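Local structure of RNA-dependent RNA polymerase (Farallon virus, 6DX5) at residues A[12-23]-A[149-159]; A[31-42]-A[50-58]. The protein probably replicates and transcribes viral RNA as the full-length L protein, of which this chain is the N-terminal viral OTU cysteine protease domain, a deubiquitinase. One frame throughout, in Å; residues are numbered along the deposited sequence.

Interaction 1: residues A[12-23]-A[149-159]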
loop_
_atom_site.group_PDB
_atom_site.type_symbol
_atom_site.label_atom_id
_atom_site.label_comp_id
_atom_site.label_asym_id
_atom_site.label_seq_id
_atom_site.Cartn_x
_atom_site.Cartn_y
_atom_site.Cartn_z
ATOM N N ASN A 12 -7.561 0.042 11.063
ATOM C CA ASN A 12 -6.470 -0.057 12.032
ATOM C C ASN A 12 -5.112 0.265 11.392
ATOM O O ASN A 12 -4.076 -0.220 11.848
ATOM C CB ASN A 12 -6.446 -1.472 12.651
ATOM C CG ASN A 12 -5.645 -1.560 13.931
ATOM O OD1 ASN A 12 -5.772 -0.716 14.807
ATOM N ND2 ASN A 12 -4.779 -2.593 14.030
ATOM N N LEU A 13 -5.071 1.065 10.320
ATOM C CA LEU A 13 -3.832 1.324 9.571
ATOM C C LEU A 13 -3.663 2.822 9.324
ATOM O O LEU A 13 -4.561 3.480 8.776
ATOM C CB LEU A 13 -3.826 0.578 8.232
ATOM C CG LEU A 13 -2.801 0.924 7.140
ATOM C CD1 LEU A 13 -1.307 0.746 7.540
ATOM C CD2 LEU A 13 -3.104 0.106 5.897
ATOM N N TYR A 14 -2.510 3.344 9.721
ATOM C CA TYR A 14 -2.203 4.768 9.675
ATOM C C TYR A 14 -0.948 5.006 8.856
ATOM O O TYR A 14 -0.082 4.140 8.725
ATOM C CB TYR A 14 -1.994 5.381 11.093
ATOM C CG TYR A 14 -3.198 5.196 11.971
ATOM C CD1 TYR A 14 -3.403 3.983 12.628
ATOM C CD2 TYR A 14 -4.157 6.212 12.116
ATOM C CE1 TYR A 14 -4.503 3.785 13.413
ATOM C CE2 TYR A 14 -5.274 6.021 12.899
ATOM C CZ TYR A 14 -5.455 4.799 13.529
ATOM O OH TYR A 14 -6.562 4.563 14.307
ATOM N N THR A 15 -0.859 6.207 8.324
ATOM C CA THR A 15 0.295 6.623 7.569
ATOM C C THR A 15 0.658 8.034 8.010
ATOM O O THR A 15 -0.134 8.734 8.654
ATOM C CB THR A 15 0.021 6.557 6.057
ATOM O OG1 THR A 15 1.196 6.965 5.336
ATOM C CG2 THR A 15 -1.169 7.452 5.676
ATOM N N SER A 16 1.887 8.418 7.681
ATOM C CA SER A 16 2.405 9.723 8.024
ATOM C C SER A 16 3.536 10.074 7.062
ATOM O O SER A 16 4.273 9.204 6.581
ATOM C CB SER A 16 2.883 9.753 9.476
ATOM O OG SER A 16 3.142 11.089 9.867
ATOM N N MET A 17 3.651 11.365 6.775
ATOM C CA MET A 17 4.737 11.874 5.957
ATOM C C MET A 17 5.794 12.582 6.793
ATOM O O MET A 17 6.543 13.411 6.274
ATOM C CB MET A 17 4.187 12.785 4.855
ATOM C CG MET A 17 2.826 13.424 5.131
ATOM S SD MET A 17 2.109 14.169 3.623
ATOM C CE MET A 17 1.433 12.725 2.809
ATOM N N VAL A 18 5.863 12.260 8.081
ATOM C CA VAL A 18 6.952 12.724 8.913
ATOM C C VAL A 18 8.268 12.195 8.343
ATOM O O VAL A 18 8.387 11.019 7.974
ATOM C CB VAL A 18 6.732 12.283 10.374
ATOM C CG1 VAL A 18 6.750 10.710 10.544
ATOM C CG2 VAL A 18 7.753 12.963 11.289
ATOM N N LYS A 19 9.259 13.075 8.236
ATOM C CA LYS A 19 10.513 12.741 7.582
ATOM C C LYS A 19 11.637 12.903 8.589
ATOM O O LYS A 19 11.827 13.978 9.169
ATOM C CB LYS A 19 10.726 13.579 6.319
ATOM C CG LYS A 19 9.640 13.234 5.256
ATOM C CD LYS A 19 10.177 13.078 3.839
ATOM C CE LYS A 19 10.719 14.409 3.320
ATOM N NZ LYS A 19 11.320 14.324 1.962
ATOM N N ILE A 20 12.358 11.818 8.807
ATOM C CA ILE A 20 13.349 11.701 9.856
ATOM C C ILE A 20 14.555 10.966 9.273
ATOM O O ILE A 20 14.500 10.392 8.179
ATOM C CB ILE A 20 12.739 10.962 11.068
ATOM C CG1 ILE A 20 11.686 11.825 11.742
ATOM C CG2 ILE A 20 13.722 10.715 12.103
ATOM C CD1 ILE A 20 10.914 11.048 12.815
ATOM N N ALA A 21 15.680 11.066 9.983
ATOM C CA ALA A 21 16.774 10.122 9.879
ATOM C C ALA A 21 16.611 9.072 10.985
ATOM O O ALA A 21 16.668 9.412 12.175
ATOM C CB ALA A 21 18.101 10.859 10.029
ATOM N N ILE A 22 16.465 7.801 10.606
ATOM C CA ILE A 22 16.318 6.697 11.579
ATOM C C ILE A 22 17.462 6.639 12.601
ATOM O O ILE A 22 17.171 6.495 13.799
ATOM C CB ILE A 22 16.154 5.334 10.883
ATOM C CG1 ILE A 22 14.796 5.238 10.173
ATOM C CG2 ILE A 22 16.255 4.175 11.885
ATOM C CD1 ILE A 22 13.644 5.714 11.014
ATOM N N PRO A 23 18.750 6.763 12.233
ATOM C CA PRO A 23 19.802 6.595 13.260
ATOM C C PRO A 23 19.804 7.678 14.335
ATOM O O PRO A 23 20.409 7.468 15.389
ATOM C CB PRO A 23 21.106 6.610 12.441
ATOM C CG PRO A 23 20.682 6.223 11.040
ATOM C CD PRO A 23 19.365 6.950 10.898
ATOM N N MET A 149 19.207 5.327 5.006
ATOM C CA MET A 149 18.360 5.273 6.206
ATOM C C MET A 149 17.529 6.546 6.443
ATOM O O MET A 149 17.000 6.732 7.533
ATOM C CB MET A 149 19.192 4.934 7.455
ATOM C CG MET A 149 19.724 3.497 7.480
ATOM S SD MET A 149 18.483 2.175 7.843
ATOM C CE MET A 149 18.042 2.492 9.528
ATOM N N LYS A 150 17.376 7.418 5.441
ATOM C CA LYS A 150 16.392 8.508 5.479
ATOM C C LYS A 150 15.017 7.966 5.135
ATOM O O LYS A 150 14.872 7.186 4.176
ATOM C CB LYS A 150 16.722 9.626 4.470
ATOM C CG LYS A 150 18.048 10.347 4.570
ATOM C CD LYS A 150 18.493 10.618 5.974
ATOM C CE LYS A 150 19.433 9.565 6.408
ATOM N NZ LYS A 150 19.660 9.381 7.835
ATOM N N VAL A 151 14.008 8.403 5.897
ATOM C CA VAL A 151 12.663 7.855 5.779
ATOM C C VAL A 151 12.009 8.329 4.488
ATOM O O VAL A 151 12.047 9.524 4.151
ATOM C CB VAL A 151 11.813 8.256 6.993
ATOM C CG1 VAL A 151 10.376 7.726 6.832
ATOM C CG2 VAL A 151 12.404 7.695 8.249
ATOM N N LEU A 152 11.397 7.394 3.750
ATOM C CA LEU A 152 10.572 7.780 2.603
ATOM C C LEU A 152 9.114 7.948 3.035
ATOM O O LEU A 152 8.481 8.943 2.697
ATOM C CB LEU A 152 10.664 6.731 1.482
ATOM C CG LEU A 152 12.018 6.400 0.854
ATOM C CD1 LEU A 152 12.080 4.969 0.274
ATOM C CD2 LEU A 152 12.228 7.387 -0.226
ATOM N N ASP A 153 8.566 6.969 3.753
ATOM C CA ASP A 153 7.265 7.127 4.395
ATOM C C ASP A 153 7.146 6.026 5.435
ATOM O O ASP A 153 8.052 5.198 5.592
ATOM C CB ASP A 153 6.106 7.109 3.386
ATOM C CG ASP A 153 6.203 5.951 2.407
ATOM O OD1 ASP A 153 6.302 6.192 1.169
ATOM O OD2 ASP A 153 6.204 4.792 2.893
ATOM N N VAL A 154 6.043 6.046 6.185
ATOM C CA VAL A 154 5.912 5.149 7.324
ATOM C C VAL A 154 4.439 4.822 7.515
ATOM O O VAL A 154 3.587 5.688 7.332
ATOM C CB VAL A 154 6.549 5.773 8.584
ATOM C CG1 VAL A 154 5.986 7.119 8.824
ATOM C CG2 VAL A 154 6.359 4.883 9.791
ATOM N N GLN A 155 4.145 3.540 7.802
ATOM C CA GLN A 155 2.829 3.029 8.144
ATOM C C GLN A 155 2.875 2.444 9.546
ATOM O O GLN A 155 3.929 1.986 10.034
ATOM C CB GLN A 155 2.353 1.929 7.202
ATOM C CG GLN A 155 2.373 2.254 5.767
ATOM C CD GLN A 155 3.581 1.636 5.056
ATOM O OE1 GLN A 155 3.746 0.377 4.982
ATOM N NE2 GLN A 155 4.447 2.518 4.537
ATOM N N LYS A 156 1.699 2.408 10.160
ATOM C CA LYS A 156 1.524 1.966 11.543
ATOM C C LYS A 156 0.235 1.139 11.601
ATOM O O LYS A 156 -0.828 1.623 11.225
ATOM C CB LYS A 156 1.455 3.195 12.448
ATOM C CG LYS A 156 1.159 3.040 13.939
ATOM C CD LYS A 156 1.443 4.414 14.563
ATOM C CE LYS A 156 0.244 5.113 15.213
ATOM N NZ LYS A 156 -0.676 4.222 15.938
ATOM N N PHE A 157 0.338 -0.124 11.990
ATOM C CA PHE A 157 -0.817 -0.952 12.272
ATOM C C PHE A 157 -1.047 -0.875 13.765
ATOM O O PHE A 157 -0.164 -1.258 14.535
ATOM C CB PHE A 157 -0.575 -2.393 11.848
ATOM C CG PHE A 157 -0.357 -2.556 10.378
ATOM C CD1 PHE A 157 -1.433 -2.846 9.552
ATOM C CD2 PHE A 157 0.906 -2.474 9.818
ATOM C CE1 PHE A 157 -1.266 -3.029 8.192
ATOM C CE2 PHE A 157 1.071 -2.653 8.435
ATOM C CZ PHE A 157 -0.026 -2.945 7.648
ATOM N N GLY A 158 -2.200 -0.354 14.171
ATOM C CA GLY A 158 -2.473 -0.147 15.578
ATOM C C GLY A 158 -2.481 1.328 15.933
ATOM O O GLY A 158 -2.049 2.188 15.164
ATOM N N THR A 159 -2.980 1.610 17.145
ATOM C CA THR A 159 -3.210 2.979 17.613
ATOM C C THR A 159 -2.181 3.519 18.602
ATOM O O THR A 159 -2.316 4.672 19.015
ATOM C CB THR A 159 -4.571 3.081 18.296
ATOM O OG1 THR A 159 -4.608 2.132 19.367
ATOM C CG2 THR A 159 -5.679 2.806 17.297
#
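Residues 13-16 and 153-157 pair as antiparallel strand segments, their axes 4.6 Å apart at closest approach, with Leu13 facing Phe157 and Ser16 facing Val154. They are neighbours in the mixed beta sheet of the viral OTU domain, where strand 7-10 flanks 13-16 and strand 140-145 flanks 151-157. Tyr14 and Lys156 form a hydrogen-bonded pair, with Tyr14 N to Lys156 O at 2.8 Å. The strand 13-16 then gives way to a loop. The two segments meet again through one hydrogen bond from Val151 N to Ile20 O and one from Ile22 N to Met149 O, with the register shifted by one residue.

Leu13 and Phe157 lie side by side. Leu13 has CG trans to its own N (chi1 166°), which carries CD1 over one face of the Phe157 ring, 4.0 Å from the centroid. Helix 126-136 packs against Phe157 as well. On the other face of the sheet, the Tyr14 ring has Lys156 O at its edge. Its hydroxyl end reaches the methyl of Thr159, OH to CG2 3.6 Å. Lys156 bends at the end of its chain, and NZ bonds to Gly158 O at 2.6 Å. NZ has a second acceptor in Asp160 O, and Trp6 makes a cation-pi contact with this lysine. Asp153 turns to the dimer interface, where OD1 forms a salt bridge with Arg170 of the second subunit. At Leu152 and Asp153 a classic beta bulge opposite Asn144 breaks the strand.

Apolar side chains line both sides of the bulge. Val18 CG1 meets Val154 CG1 at 4.1 Å on the 153-157 side. On the other side Ile22 crosses both Met149 and Val151 at about a right angle, and its CD1 lies 3.6 Å from Val151 CG2.

Interaction 2: residues A[31-42]-A[50-58]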
loop_
_atom_site.group_PDB
_atom_site.type_symbol
_atom_site.label_atom_id
_atom_site.label_comp_id
_atom_site.label_asym_id
_atom_site.label_seq_id
_atom_site.Cartn_x
_atom_site.Cartn_y
_atom_site.Cartn_z
ATOM N N VAL A 31 18.723 -8.616 11.063
ATOM C CA VAL A 31 18.289 -10.012 11.167
ATOM C C VAL A 31 18.735 -10.710 9.897
ATOM O O VAL A 31 19.140 -10.063 8.939
ATOM C CB VAL A 31 16.768 -10.157 11.385
ATOM C CG1 VAL A 31 16.371 -9.374 12.660
ATOM C CG2 VAL A 31 16.040 -9.586 10.191
ATOM N N LYS A 32 18.715 -12.048 9.911
ATOM C CA LYS A 32 19.176 -12.823 8.756
ATOM C C LYS A 32 18.460 -12.373 7.480
ATOM O O LYS A 32 17.267 -12.076 7.509
ATOM C CB LYS A 32 18.912 -14.304 9.031
ATOM C CG LYS A 32 19.530 -15.295 8.048
ATOM C CD LYS A 32 19.051 -16.671 8.485
ATOM C CE LYS A 32 19.622 -17.792 7.651
ATOM N NZ LYS A 32 21.090 -17.773 7.817
ATOM N N GLY A 33 19.191 -12.288 6.358
ATOM C CA GLY A 33 18.563 -11.826 5.129
ATOM C C GLY A 33 17.904 -12.908 4.276
ATOM O O GLY A 33 18.261 -13.088 3.117
ATOM N N ASP A 34 16.966 -13.655 4.802
ATOM C CA ASP A 34 16.195 -14.588 3.983
ATOM C C ASP A 34 14.749 -14.076 3.892
ATOM O O ASP A 34 14.445 -12.947 4.312
ATOM C CB ASP A 34 16.297 -16.018 4.546
ATOM C CG ASP A 34 15.840 -16.133 6.028
ATOM O OD1 ASP A 34 16.122 -17.179 6.687
ATOM O OD2 ASP A 34 15.187 -15.196 6.537
ATOM N N GLY A 35 13.855 -14.900 3.337
ATOM C CA GLY A 35 12.459 -14.516 3.157
ATOM C C GLY A 35 11.665 -14.392 4.448
ATOM O O GLY A 35 10.538 -13.862 4.415
ATOM N N ASN A 36 12.225 -14.860 5.580
ATOM C CA ASN A 36 11.589 -14.736 6.898
ATOM C C ASN A 36 12.006 -13.478 7.672
ATOM O O ASN A 36 11.683 -13.363 8.864
ATOM C CB ASN A 36 11.888 -15.974 7.739
ATOM C CG ASN A 36 11.148 -17.174 7.231
ATOM O OD1 ASN A 36 11.682 -18.303 7.127
ATOM N ND2 ASN A 36 9.919 -16.932 6.847
ATOM N N CYS A 37 12.684 -12.519 7.020
ATOM C CA CYS A 37 13.249 -11.401 7.776
ATOM C C CYS A 37 12.172 -10.559 8.482
ATOM O O CYS A 37 12.431 -10.060 9.598
ATOM C CB CYS A 37 14.137 -10.514 6.882
ATOM S SG CYS A 37 13.298 -9.830 5.340
ATOM N N PHE A 38 10.973 -10.375 7.887
ATOM C CA PHE A 38 9.922 -9.678 8.637
ATOM C C PHE A 38 9.580 -10.437 9.909
ATOM O O PHE A 38 9.528 -9.855 11.004
ATOM C CB PHE A 38 8.630 -9.477 7.828
ATOM C CG PHE A 38 7.520 -8.890 8.684
ATOM C CD1 PHE A 38 6.514 -9.692 9.232
ATOM C CD2 PHE A 38 7.548 -7.553 9.057
ATOM C CE1 PHE A 38 5.555 -9.151 10.088
ATOM C CE2 PHE A 38 6.570 -7.008 9.906
ATOM C CZ PHE A 38 5.605 -7.817 10.426
ATOM N N PHE A 39 9.338 -11.746 9.794
ATOM C CA PHE A 39 9.031 -12.517 11.001
ATOM C C PHE A 39 10.183 -12.442 11.992
ATOM O O PHE A 39 9.954 -12.346 13.207
ATOM C CB PHE A 39 8.703 -13.981 10.633
ATOM C CG PHE A 39 7.533 -14.116 9.686
ATOM C CD1 PHE A 39 6.314 -13.483 9.969
ATOM C CD2 PHE A 39 7.656 -14.835 8.493
ATOM C CE1 PHE A 39 5.205 -13.590 9.091
ATOM C CE2 PHE A 39 6.569 -14.951 7.600
ATOM C CZ PHE A 39 5.324 -14.318 7.911
ATOM N N ARG A 40 11.441 -12.471 11.487
ATOM C CA ARG A 40 12.621 -12.420 12.368
ATOM C C ARG A 40 12.750 -11.069 13.063
ATOM O O ARG A 40 13.109 -10.991 14.258
ATOM C CB ARG A 40 13.902 -12.680 11.573
ATOM C CG ARG A 40 14.027 -14.119 11.081
ATOM C CD ARG A 40 15.272 -14.291 10.160
ATOM N NE ARG A 40 15.462 -15.709 9.904
ATOM C CZ ARG A 40 16.136 -16.493 10.733
ATOM N NH1 ARG A 40 16.729 -15.959 11.817
ATOM N NH2 ARG A 40 16.234 -17.788 10.487
ATOM N N ALA A 41 12.504 -9.990 12.318
ATOM C CA ALA A 41 12.524 -8.661 12.923
ATOM C C ALA A 41 11.471 -8.566 14.022
ATOM O O ALA A 41 11.768 -8.183 15.162
ATOM C CB ALA A 41 12.297 -7.591 11.836
ATOM N N PHE A 42 10.252 -9.006 13.738
ATOM C CA PHE A 42 9.244 -8.888 14.787
ATOM C C PHE A 42 9.580 -9.838 15.933
ATOM O O PHE A 42 9.532 -9.448 17.104
ATOM C CB PHE A 42 7.816 -9.125 14.217
ATOM C CG PHE A 42 6.742 -8.887 15.227
ATOM C CD1 PHE A 42 6.326 -7.600 15.531
ATOM C CD2 PHE A 42 6.196 -9.945 15.928
ATOM C CE1 PHE A 42 5.341 -7.377 16.502
ATOM C CE2 PHE A 42 5.215 -9.744 16.919
ATOM C CZ PHE A 42 4.783 -8.450 17.199
ATOM N N GLU A 50 15.393 -13.703 17.222
ATOM C CA GLU A 50 14.883 -13.934 15.882
ATOM C C GLU A 50 14.610 -15.419 15.618
ATOM O O GLU A 50 13.951 -15.772 14.617
ATOM C CB GLU A 50 15.854 -13.251 14.874
ATOM C CG GLU A 50 17.034 -13.951 14.443
ATOM C CD GLU A 50 17.920 -13.157 13.385
ATOM O OE1 GLU A 50 18.824 -12.314 13.743
ATOM O OE2 GLU A 50 17.757 -13.461 12.183
ATOM N N GLU A 51 14.992 -16.306 16.537
ATOM C CA GLU A 51 14.691 -17.714 16.300
ATOM C C GLU A 51 13.236 -18.093 16.622
ATOM O O GLU A 51 12.790 -19.159 16.206
ATOM C CB GLU A 51 15.697 -18.587 17.051
ATOM C CG GLU A 51 17.208 -18.355 16.518
ATOM C CD GLU A 51 17.420 -18.325 14.915
ATOM O OE1 GLU A 51 18.044 -17.357 14.351
ATOM O OE2 GLU A 51 16.991 -19.290 14.212
ATOM N N MET A 52 12.451 -17.219 17.237
ATOM C CA MET A 52 11.020 -17.436 17.319
ATOM C C MET A 52 10.270 -16.887 16.122
ATOM O O MET A 52 9.047 -16.678 16.197
ATOM C CB MET A 52 10.501 -16.894 18.641
ATOM C CG MET A 52 10.746 -17.938 19.791
ATOM S SD MET A 52 9.990 -17.293 21.296
ATOM C CE MET A 52 8.248 -17.699 20.935
ATOM N N TRP A 53 10.962 -16.671 14.994
ATOM C CA TRP A 53 10.248 -16.197 13.808
ATOM C C TRP A 53 9.127 -17.161 13.394
ATOM O O TRP A 53 8.146 -16.741 12.764
ATOM C CB TRP A 53 11.220 -16.017 12.615
ATOM C CG TRP A 53 11.804 -17.298 12.108
ATOM C CD1 TRP A 53 13.036 -17.833 12.472
ATOM C CD2 TRP A 53 11.227 -18.233 11.167
ATOM N NE1 TRP A 53 13.230 -19.025 11.826
ATOM C CE2 TRP A 53 12.140 -19.302 11.032
ATOM C CE3 TRP A 53 10.039 -18.265 10.428
ATOM C CZ2 TRP A 53 11.902 -20.402 10.192
ATOM C CZ3 TRP A 53 9.786 -19.392 9.614
ATOM C CH2 TRP A 53 10.715 -20.424 9.501
ATOM N N ASP A 54 9.300 -18.455 13.649
ATOM C CA ASP A 54 8.350 -19.468 13.204
ATOM C C ASP A 54 7.077 -19.422 14.031
ATOM O O ASP A 54 5.977 -19.650 13.495
ATOM C CB ASP A 54 8.969 -20.884 13.256
ATOM C CG ASP A 54 9.678 -21.202 14.623
ATOM O OD1 ASP A 54 9.838 -20.297 15.488
ATOM O OD2 ASP A 54 10.095 -22.377 14.831
ATOM N N THR A 55 7.211 -19.151 15.339
ATOM C CA THR A 55 6.038 -18.914 16.179
ATOM C C THR A 55 5.319 -17.637 15.753
ATOM O O THR A 55 4.086 -17.564 15.754
ATOM C CB THR A 55 6.496 -18.838 17.619
ATOM O OG1 THR A 55 7.155 -20.068 17.943
ATOM C CG2 THR A 55 5.341 -18.564 18.600
ATOM N N VAL A 56 6.080 -16.623 15.360
ATOM C CA VAL A 56 5.475 -15.400 14.846
ATOM C C VAL A 56 4.715 -15.703 13.556
ATOM O O VAL A 56 3.569 -15.283 13.370
ATOM C CB VAL A 56 6.570 -14.322 14.630
ATOM C CG1 VAL A 56 5.972 -13.150 13.836
ATOM C CG2 VAL A 56 7.114 -13.844 15.992
ATOM N N LYS A 57 5.350 -16.435 12.635
ATOM C CA LYS A 57 4.667 -16.799 11.418
ATOM C C LYS A 57 3.387 -17.595 11.740
ATOM O O LYS A 57 2.315 -17.317 11.189
ATOM C CB LYS A 57 5.597 -17.621 10.541
ATOM C CG LYS A 57 4.971 -18.034 9.187
ATOM C CD LYS A 57 6.052 -18.658 8.232
ATOM C CE LYS A 57 5.369 -19.057 6.878
ATOM N NZ LYS A 57 6.204 -19.836 5.898
ATOM N N GLY A 58 3.510 -18.617 12.602
ATOM C CA GLY A 58 2.357 -19.431 12.985
ATOM C C GLY A 58 1.256 -18.584 13.611
ATOM O O GLY A 58 0.073 -18.830 13.393
HETATM O O HOH W 1 7.906 -17.893 5.316
#
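The Arg40 chain runs extended from CG to NE (chi2 174°), and Glu50 holds CG between its backbone N and carbonyl carbon (chi1 84°); this brings the two charged groups together. Glu50 OE2 then takes two donors. Lys32 N meets Glu50 OE2 on its syn lone pair at 2.8 Å, almost straight. Arg40 NH1 reaches Glu50 OE2 on the anti side at 2.7 Å, as a salt bridge. Arg40 NH1 also makes a salt bridge to Glu51 OE1 at 3.2 Å, close to the guanidinium plane. Asp34 OD2 joins the network through a weak bond from Arg40 NE, and it also accepts from Asn36 N in an Asx turn. These acidic partners probably stabilise the arginine's positive charge.

The Trp53 indole lies alongside Arg40, with CD1 over the guanidinium face. The Asn36 amide stacks on the six-membered part of the indole, Asn36 OD1 3.3 Å from Trp53 CZ3. Lys57 lies across the Phe39 ring, its CB 3.9 Å from the centroid. One water links Lys57 NZ to Asn36 ND2. Val56 CG1 touches both Phe39 CD1 and Phe42 CD2.

The segments 37-42 and 53-58, parts of helices 37-47 and 53-66, cross at 106°, their axes 8.2 Å apart at closest approach. Val56 and Phe42 continue inward to helix 126-136, and Phe42 also meets Ile140 and Ile168 on the sheet.

In the fold
Interaction 1 joins two strands of the sheet; interaction 2 joins two helices packed beside it. Their nearest atoms are about 7 Å apart, so they do not touch. Along the chain, interaction 2 lies within the loop closed by interaction 1. Both are partly buried, with 7 of 21 touching residues buried in interaction 1 and 6 of 11 in interaction 2. In 12-23 with 149-159, backbone hydrogen bonds do most of the holding, and Asp153 adds a link to the second subunit. In 31-42 with 50-58, side chains do most of the work through a charged network and ring contacts, and no other chain of the assembly touches it. Helix 126-136 and strand 140-145 pack on both.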